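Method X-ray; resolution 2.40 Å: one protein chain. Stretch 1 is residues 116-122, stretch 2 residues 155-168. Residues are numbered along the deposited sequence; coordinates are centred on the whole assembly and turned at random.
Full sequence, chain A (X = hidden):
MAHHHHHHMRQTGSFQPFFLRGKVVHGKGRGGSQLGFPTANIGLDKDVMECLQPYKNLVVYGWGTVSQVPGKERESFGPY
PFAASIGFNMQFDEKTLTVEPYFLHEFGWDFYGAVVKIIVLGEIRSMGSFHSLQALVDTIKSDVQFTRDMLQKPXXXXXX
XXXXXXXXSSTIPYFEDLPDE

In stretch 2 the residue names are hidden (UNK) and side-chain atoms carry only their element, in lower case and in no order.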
ATOM      1  N   VAL A 116      -7.949   1.988   5.916  1.00 22.20           N
ATOM      2  CA  VAL A 116      -6.512   1.923   5.745  1.00 22.73           C
ATOM      3  C   VAL A 116      -6.039   3.249   5.170  1.00 22.76           C
ATOM      4  O   VAL A 116      -6.668   3.813   4.273  1.00 23.08           O
ATOM      5  CB  VAL A 116      -6.079   0.743   4.834  1.00 22.67           C
ATOM      6  CG1 VAL A 116      -6.736   0.836   3.470  1.00 23.02           C
ATOM      7  CG2 VAL A 116      -4.568   0.720   4.688  1.00 23.18           C
ATOM      8  N   LYS A 117      -4.938   3.751   5.712  1.00 22.70           N
ATOM      9  CA  LYS A 117      -4.323   4.964   5.226  1.00 22.91           C
ATOM     10  C   LYS A 117      -2.914   4.602   4.812  1.00 22.68           C
ATOM     11  O   LYS A 117      -2.212   3.944   5.570  1.00 22.80           O
ATOM     12  CB  LYS A 117      -4.300   6.019   6.336  1.00 23.16           C
ATOM     13  CG  LYS A 117      -5.674   6.413   6.853  1.00 22.96           C
ATOM     14  CD  LYS A 117      -5.574   7.327   8.065  1.00 23.09           C
ATOM     15  CE  LYS A 117      -6.881   7.361   8.861  1.00 22.55           C
ATOM     16  NZ  LYS A 117      -6.768   8.182  10.098  1.00 22.27           N
ATOM     17  N   ILE A 118      -2.506   5.001   3.611  1.00 22.88           N
ATOM     18  CA  ILE A 118      -1.141   4.731   3.156  1.00 23.30           C
ATOM     19  C   ILE A 118      -0.485   5.968   2.553  1.00 23.52           C
ATOM     20  O   ILE A 118      -1.150   6.788   1.920  1.00 23.70           O
ATOM     21  CB  ILE A 118      -1.064   3.535   2.150  1.00 23.09           C
ATOM     22  CG1 ILE A 118      -1.943   3.774   0.923  1.00 23.88           C
ATOM     23  CG2 ILE A 118      -1.475   2.228   2.830  1.00 22.77           C
ATOM     24  CD1 ILE A 118      -1.638   2.839  -0.241  1.00 23.82           C
ATOM     25  N   ILE A 119       0.817   6.106   2.797  1.00 23.84           N
ATOM     26  CA  ILE A 119       1.663   7.052   2.080  1.00 24.27           C
ATOM     27  C   ILE A 119       2.585   6.226   1.166  1.00 24.22           C
ATOM     28  O   ILE A 119       3.371   5.413   1.652  1.00 24.05           O
ATOM     29  CB  ILE A 119       2.481   7.933   3.054  1.00 24.26           C
ATOM     30  CG1 ILE A 119       1.534   8.818   3.877  1.00 25.49           C
ATOM     31  CG2 ILE A 119       3.482   8.806   2.293  1.00 24.30           C
ATOM     32  CD1 ILE A 119       2.215   9.776   4.846  1.00 24.30           C
ATOM     33  N   VAL A 120       2.453   6.409  -0.149  1.00 24.15           N
ATOM     34  CA  VAL A 120       3.262   5.677  -1.130  1.00 24.16           C
ATOM     35  C   VAL A 120       4.490   6.502  -1.480  1.00 23.76           C
ATOM     36  O   VAL A 120       4.363   7.570  -2.055  1.00 23.98           O
ATOM     37  CB  VAL A 120       2.468   5.364  -2.428  1.00 24.15           C
ATOM     38  CG1 VAL A 120       3.390   4.828  -3.498  1.00 24.22           C
ATOM     39  CG2 VAL A 120       1.361   4.372  -2.161  1.00 23.46           C
ATOM     40  N   LEU A 121       5.673   5.997  -1.142  1.00 23.57           N
ATOM     41  CA  LEU A 121       6.908   6.769  -1.256  1.00 23.25           C
ATOM     42  C   LEU A 121       7.777   6.365  -2.441  1.00 23.86           C
ATOM     43  O   LEU A 121       8.669   7.117  -2.830  1.00 24.13           O
ATOM     44  CB  LEU A 121       7.710   6.662   0.041  1.00 23.04           C
ATOM     45  CG  LEU A 121       7.044   7.327   1.255  1.00 22.50           C
ATOM     46  CD1 LEU A 121       7.674   6.854   2.554  1.00 21.52           C
ATOM     47  CD2 LEU A 121       7.106   8.839   1.137  1.00 21.78           C
ATOM     48  N   GLY A 122       7.540   5.191  -3.023  1.00 24.38           N
ATOM     49  CA  GLY A 122       8.299   4.805  -4.210  1.00 24.45           C
ATOM     50  C   GLY A 122       7.858   3.516  -4.868  1.00 24.77           C
ATOM     51  O   GLY A 122       6.991   2.793  -4.355  1.00 24.95           O
ATOM     52  N   UNK A 155      15.635  10.011   5.463  1.00 33.74           N
ATOM     53  CA  UNK A 155      14.668  10.833   4.740  1.00 34.04           C
ATOM     54  C   UNK A 155      13.282  10.184   4.754  1.00 33.64           C
ATOM     55  O   UNK A 155      12.298  10.822   5.132  1.00 33.75           O
ATOM     56  c   UNK A 155      14.474  12.189   2.550  1.00 34.91           C
ATOM     57  n   UNK A 155      15.097  13.184   0.414  1.00 35.37           N
ATOM     58  c   UNK A 155      15.144  11.040   3.297  1.00 34.18           C
ATOM     59  o   UNK A 155      14.404  11.037   0.435  1.00 35.61           O
ATOM     60  c   UNK A 155      14.659  12.087   1.036  1.00 35.04           C
ATOM     61  N   UNK A 156      13.229   8.908   4.365  1.00 33.21           N
ATOM     62  CA  UNK A 156      11.965   8.163   4.224  1.00 32.46           C
ATOM     63  C   UNK A 156      11.378   7.682   5.552  1.00 32.00           C
ATOM     64  O   UNK A 156      10.163   7.584   5.684  1.00 31.41           O
ATOM     65  c   UNK A 156      12.565   6.074   0.975  1.00 32.20           C
ATOM     66  c   UNK A 156      12.480   8.543   1.312  1.00 31.42           C
ATOM     67  c   UNK A 156      12.144   6.966   3.275  1.00 32.46           C
ATOM     68  c   UNK A 156      11.935   7.206   1.773  1.00 31.77           C
ATOM     69  N   UNK A 157      12.237   7.377   6.519  1.00 31.98           N
ATOM     70  CA  UNK A 157      11.801   6.972   7.865  1.00 32.12           C
ATOM     71  C   UNK A 157      10.904   8.034   8.534  1.00 32.26           C
ATOM     72  O   UNK A 157       9.990   7.696   9.295  1.00 32.33           O
ATOM     73  n   UNK A 157      12.126   3.958   9.347  1.00 33.90           N
ATOM     74  c   UNK A 157      12.833   4.647  10.240  1.00 33.42           C
ATOM     75  c   UNK A 157      12.753   6.161  10.152  1.00 32.35           C
ATOM     76  c   UNK A 157      13.033   6.699   8.744  1.00 32.34           C
ATOM     77  o   UNK A 157      13.527   4.103  11.101  1.00 33.44           O
ATOM     78  N   UNK A 158      11.166   9.308   8.235  1.00 31.99           N
ATOM     79  CA  UNK A 158      10.443  10.439   8.832  1.00 31.74           C
ATOM     80  C   UNK A 158       8.949  10.476   8.463  1.00 31.33           C
ATOM     81  O   UNK A 158       8.145  11.064   9.191  1.00 31.57           O
ATOM     82  c   UNK A 158      10.768  12.982   9.269  1.00 33.40           C
ATOM     83  o   UNK A 158      12.095  14.136  10.884  1.00 35.19           O
ATOM     84  c   UNK A 158      11.121  11.757   8.422  1.00 32.20           C
ATOM     85  c   UNK A 158      11.540  13.056  10.583  1.00 34.68           C
ATOM     86  o   UNK A 158      11.574  12.047  11.324  1.00 35.11           O
ATOM     87  N   UNK A 159       8.588   9.853   7.341  1.00 30.55           N
ATOM     88  CA  UNK A 159       7.189   9.782   6.883  1.00 30.17           C
ATOM     89  C   UNK A 159       6.296   8.831   7.684  1.00 29.60           C
ATOM     90  O   UNK A 159       5.083   8.792   7.468  1.00 29.08           O
ATOM     91  c   UNK A 159       7.478  10.484   4.469  1.00 28.99           C
ATOM     92  c   UNK A 159       8.787  10.671   4.057  1.00 28.56           C
ATOM     93  c   UNK A 159       6.496  11.337   3.996  1.00 27.97           C
ATOM     94  c   UNK A 159       8.124  12.532   2.714  1.00 29.03           C
ATOM     95  c   UNK A 159       6.811  12.353   3.123  1.00 28.63           C
ATOM     96  c   UNK A 159       7.129   9.379   5.408  1.00 29.65           C
ATOM     97  c   UNK A 159       9.111  11.689   3.182  1.00 28.72           C
ATOM     98  N   UNK A 160       6.888   8.048   8.580  1.00 29.31           N
ATOM     99  CA  UNK A 160       6.104   7.260   9.517  1.00 29.50           C
ATOM    100  C   UNK A 160       5.289   8.183  10.428  1.00 29.67           C
ATOM    101  O   UNK A 160       4.166   7.853  10.808  1.00 29.77           O
ATOM    102  o   UNK A 160       7.853   7.098  11.211  1.00 29.32           O
ATOM    103  c   UNK A 160       7.009   6.349  10.354  1.00 29.53           C
ATOM    104  N   UNK A 161       5.853   9.347  10.751  1.00 29.69           N
ATOM    105  CA  UNK A 161       5.225  10.302  11.663  1.00 29.90           C
ATOM    106  C   UNK A 161       4.441  11.393  10.923  1.00 29.47           C
ATOM    107  O   UNK A 161       4.309  12.508  11.429  1.00 29.60           O
ATOM    108  c   UNK A 161       7.235   9.999  13.253  1.00 30.58           C
ATOM    109  n   UNK A 161       8.906  13.207  12.204  1.00 31.83           N
ATOM    110  c   UNK A 161       8.819  13.049  13.525  1.00 31.84           C
ATOM    111  n   UNK A 161       8.708  11.839  14.084  1.00 31.75           N
ATOM    112  n   UNK A 161       8.848  14.126  14.305  1.00 31.76           N
ATOM    113  c   UNK A 161       6.302  10.965  12.530  1.00 29.99           C
ATOM    114  c   UNK A 161       8.658  10.562  13.365  1.00 30.88           C
ATOM    115  N   UNK A 162       3.911  11.080   9.742  1.00 28.94           N
ATOM    116  CA  UNK A 162       3.282  12.101   8.901  1.00 28.56           C
ATOM    117  C   UNK A 162       1.883  12.460   9.399  1.00 28.52           C
ATOM    118  O   UNK A 162       1.120  11.591   9.831  1.00 28.62           O
ATOM    119  c   UNK A 162       3.213  11.645   7.448  1.00 28.37           C
ATOM    120  c   UNK A 162       3.133  12.771   6.464  1.00 28.16           C
ATOM    121  c   UNK A 162       4.082  13.335   5.681  1.00 27.66           C
ATOM    122  n   UNK A 162       3.471  14.327   4.954  1.00 27.59           N
ATOM    123  c   UNK A 162       2.191  14.367   5.274  1.00 27.60           C
ATOM    124  n   UNK A 162       1.959  13.437   6.183  1.00 27.50           N
ATOM    125  N   UNK A 163       1.565  13.751   9.305  1.00 28.33           N
ATOM    126  CA  UNK A 163       0.351  14.336   9.877  1.00 28.03           C
ATOM    127  C   UNK A 163      -0.943  13.905   9.183  1.00 28.27           C
ATOM    128  O   UNK A 163      -2.019  13.976   9.784  1.00 28.10           O
ATOM    129  o   UNK A 163       0.993  16.325   8.617  1.00 26.84           O
ATOM    130  c   UNK A 163       0.465  15.868   9.854  1.00 27.93           C
ATOM    131  N   UNK A 164      -0.839  13.474   7.925  1.00 28.67           N
ATOM    132  CA  UNK A 164      -1.996  12.980   7.164  1.00 28.98           C
ATOM    133  C   UNK A 164      -2.621  11.728   7.790  1.00 29.16           C
ATOM    134  O   UNK A 164      -3.827  11.497   7.654  1.00 28.87           O
ATOM    135  c   UNK A 164      -1.694  13.843   4.709  1.00 29.63           C
ATOM    136  c   UNK A 164      -3.136  14.082   4.285  1.00 30.21           C
ATOM    137  c   UNK A 164      -1.607  12.689   5.711  1.00 29.09           C
ATOM    138  c   UNK A 164      -1.091  15.105   5.278  1.00 30.49           C
ATOM    139  N   UNK A 165      -1.806  10.923   8.469  1.00 29.59           N
ATOM    140  CA  UNK A 165      -2.322   9.771   9.205  1.00 30.18           C
ATOM    141  C   UNK A 165      -3.257  10.241  10.316  1.00 30.59           C
ATOM    142  O   UNK A 165      -4.310   9.645  10.549  1.00 30.28           O
ATOM    143  c   UNK A 165      -0.257   6.555   6.993  1.00 30.31           C
ATOM    144  c   UNK A 165       0.999   8.317   8.730  1.00 30.17           C
ATOM    145  c   UNK A 165       1.118   6.718   6.929  1.00 30.25           C
ATOM    146  c   UNK A 165      -1.186   8.935   9.811  1.00 30.20           C
ATOM    147  c   UNK A 165      -1.001   7.273   7.930  1.00 30.67           C
ATOM    148  c   UNK A 165       1.749   7.603   7.799  1.00 30.50           C
ATOM    149  c   UNK A 165      -0.383   8.168   8.798  1.00 30.10           C
ATOM    150  N   UNK A 166      -2.862  11.323  10.981  1.00 31.29           N
ATOM    151  CA  UNK A 166      -3.618  11.890  12.099  1.00 31.92           C
ATOM    152  C   UNK A 166      -4.703  12.870  11.653  1.00 32.27           C
ATOM    153  O   UNK A 166      -5.441  13.393  12.485  1.00 32.61           O
ATOM    154  c   UNK A 166      -2.657  12.585  13.072  1.00 31.75           C
ATOM    155  o   UNK A 166      -0.580  13.563  14.607  1.00 34.39           O
ATOM    156  o   UNK A 166       0.404  11.627  14.894  1.00 33.61           O
ATOM    157  c   UNK A 166      -1.680  11.625  13.744  1.00 32.16           C
ATOM    158  c   UNK A 166      -0.540  12.324  14.464  1.00 32.42           C
ATOM    159  N   UNK A 167      -4.804  13.122  10.350  1.00 32.87           N
ATOM    160  CA  UNK A 167      -5.821  14.030   9.831  1.00 33.35           C
ATOM    161  C   UNK A 167      -7.217  13.406   9.874  1.00 33.85           C
ATOM    162  O   UNK A 167      -7.413  12.287   9.391  1.00 34.03           O
ATOM    163  c   UNK A 167      -5.506  14.432   8.394  1.00 33.30           C
ATOM    164  o   UNK A 167      -6.458  15.374   7.927  1.00 33.55           O
ATOM    165  N   UNK A 168      -8.196  14.125  10.454  1.00 34.28           N
ATOM    166  CA  UNK A 168      -9.571  13.657  10.336  1.00 34.45           C
ATOM    167  C   UNK A 168     -10.144  14.024   8.968  1.00 34.64           C
ATOM    168  O   UNK A 168      -9.685  14.983   8.340  1.00 34.55           O
ATOM    169  c   UNK A 168      -8.105  15.381  11.225  1.00 34.30           C
ATOM    170  c   UNK A 168     -10.292  14.410  11.454  1.00 34.37           C
ATOM    171  c   UNK A 168      -9.538  15.689  11.585  1.00 34.43           C
TER

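Position 155 carries three side-chain carbons, the third bearing one oxygen and one nitrogen, and reaches nothing on the strand; it is Gln155, an amide suited to solvent. Position 156 has four carbons forked at the second and approaches Leu121. This is Leu156, apolar like its partner; CG of Leu156 lies 4.3 Å from CD1 of Leu121. Position 157 repeats the three carbons with a terminal oxygen and nitrogen, its CA-to-CB bond directed away: Gln157, polar and off the contact. At 158 the third carbon carries two oxygens, a carboxylate left exposed, hence Glu158.

Position 159 shows one carbon and then a ring of six carbons, with CD2 of Leu121 over one face. It is Phe159, and CD2 of Leu121 sits 3.7 Å from the centroid of the Phe159 ring, 9° off the normal, a CH-pi contact that suits a flat aromatic face. CD2 of Phe159 also lies 4.3 Å from CG2 of Ile119. Position 160, one carbon and one oxygen, with the CA-to-CB bond directed away, is Ser160; OG of Ser160 donates to O of Gln157 at 2.9 Å, satisfying the hydroxyl within the turn.

Position 161 has three carbons, a nitrogen, and a carbon with two more nitrogens: Arg161. The CA-to-CB bond is directed away from the strand; NH1 of Arg161 lies 3.0 Å from OE1 of Glu158, a salt bridge of charges only. Position 162 has one carbon and a five-membered ring of three carbons and two nitrogens; its CB packs 3.4 Å from CD1 of Ile119. This is His162, whose ND1 accepts a hydrogen bond from the backbone N of position 164 at 3.3 Å.

Position 163, one carbon and one oxygen on a CA-to-CB bond directed away, is Ser163, polar and exposed. Position 164, four carbons forked at the second, is Leu164, which points toward the strand without close contact. Position 165 has one carbon and a six-carbon ring. Although its CA-to-CB bond runs sideways, the ring reaches the strand, with CA of Ile118 near its edge: Phe165, long enough to bring CE2 within 3.7 Å of CD1 of Ile119. Position 166, three carbons ending in two oxygens, is Glu166, its charge suited to exposure. Position 167, one carbon and one oxygen, is Ser167, its OG weakly bonded to O of position 168. There three carbons close onto the backbone nitrogen, giving Pro168, in an exposed loop.

The contact works through alternation: Lys117, Ile119 and Leu121 point toward the second stretch. Ile119 and Leu121 meet apolar groups, while NZ of Lys117 donates a 2.9 Å hydrogen bond to O of Phe165.

Stretch 2 (155-168) QLQEFSRHSLFESP
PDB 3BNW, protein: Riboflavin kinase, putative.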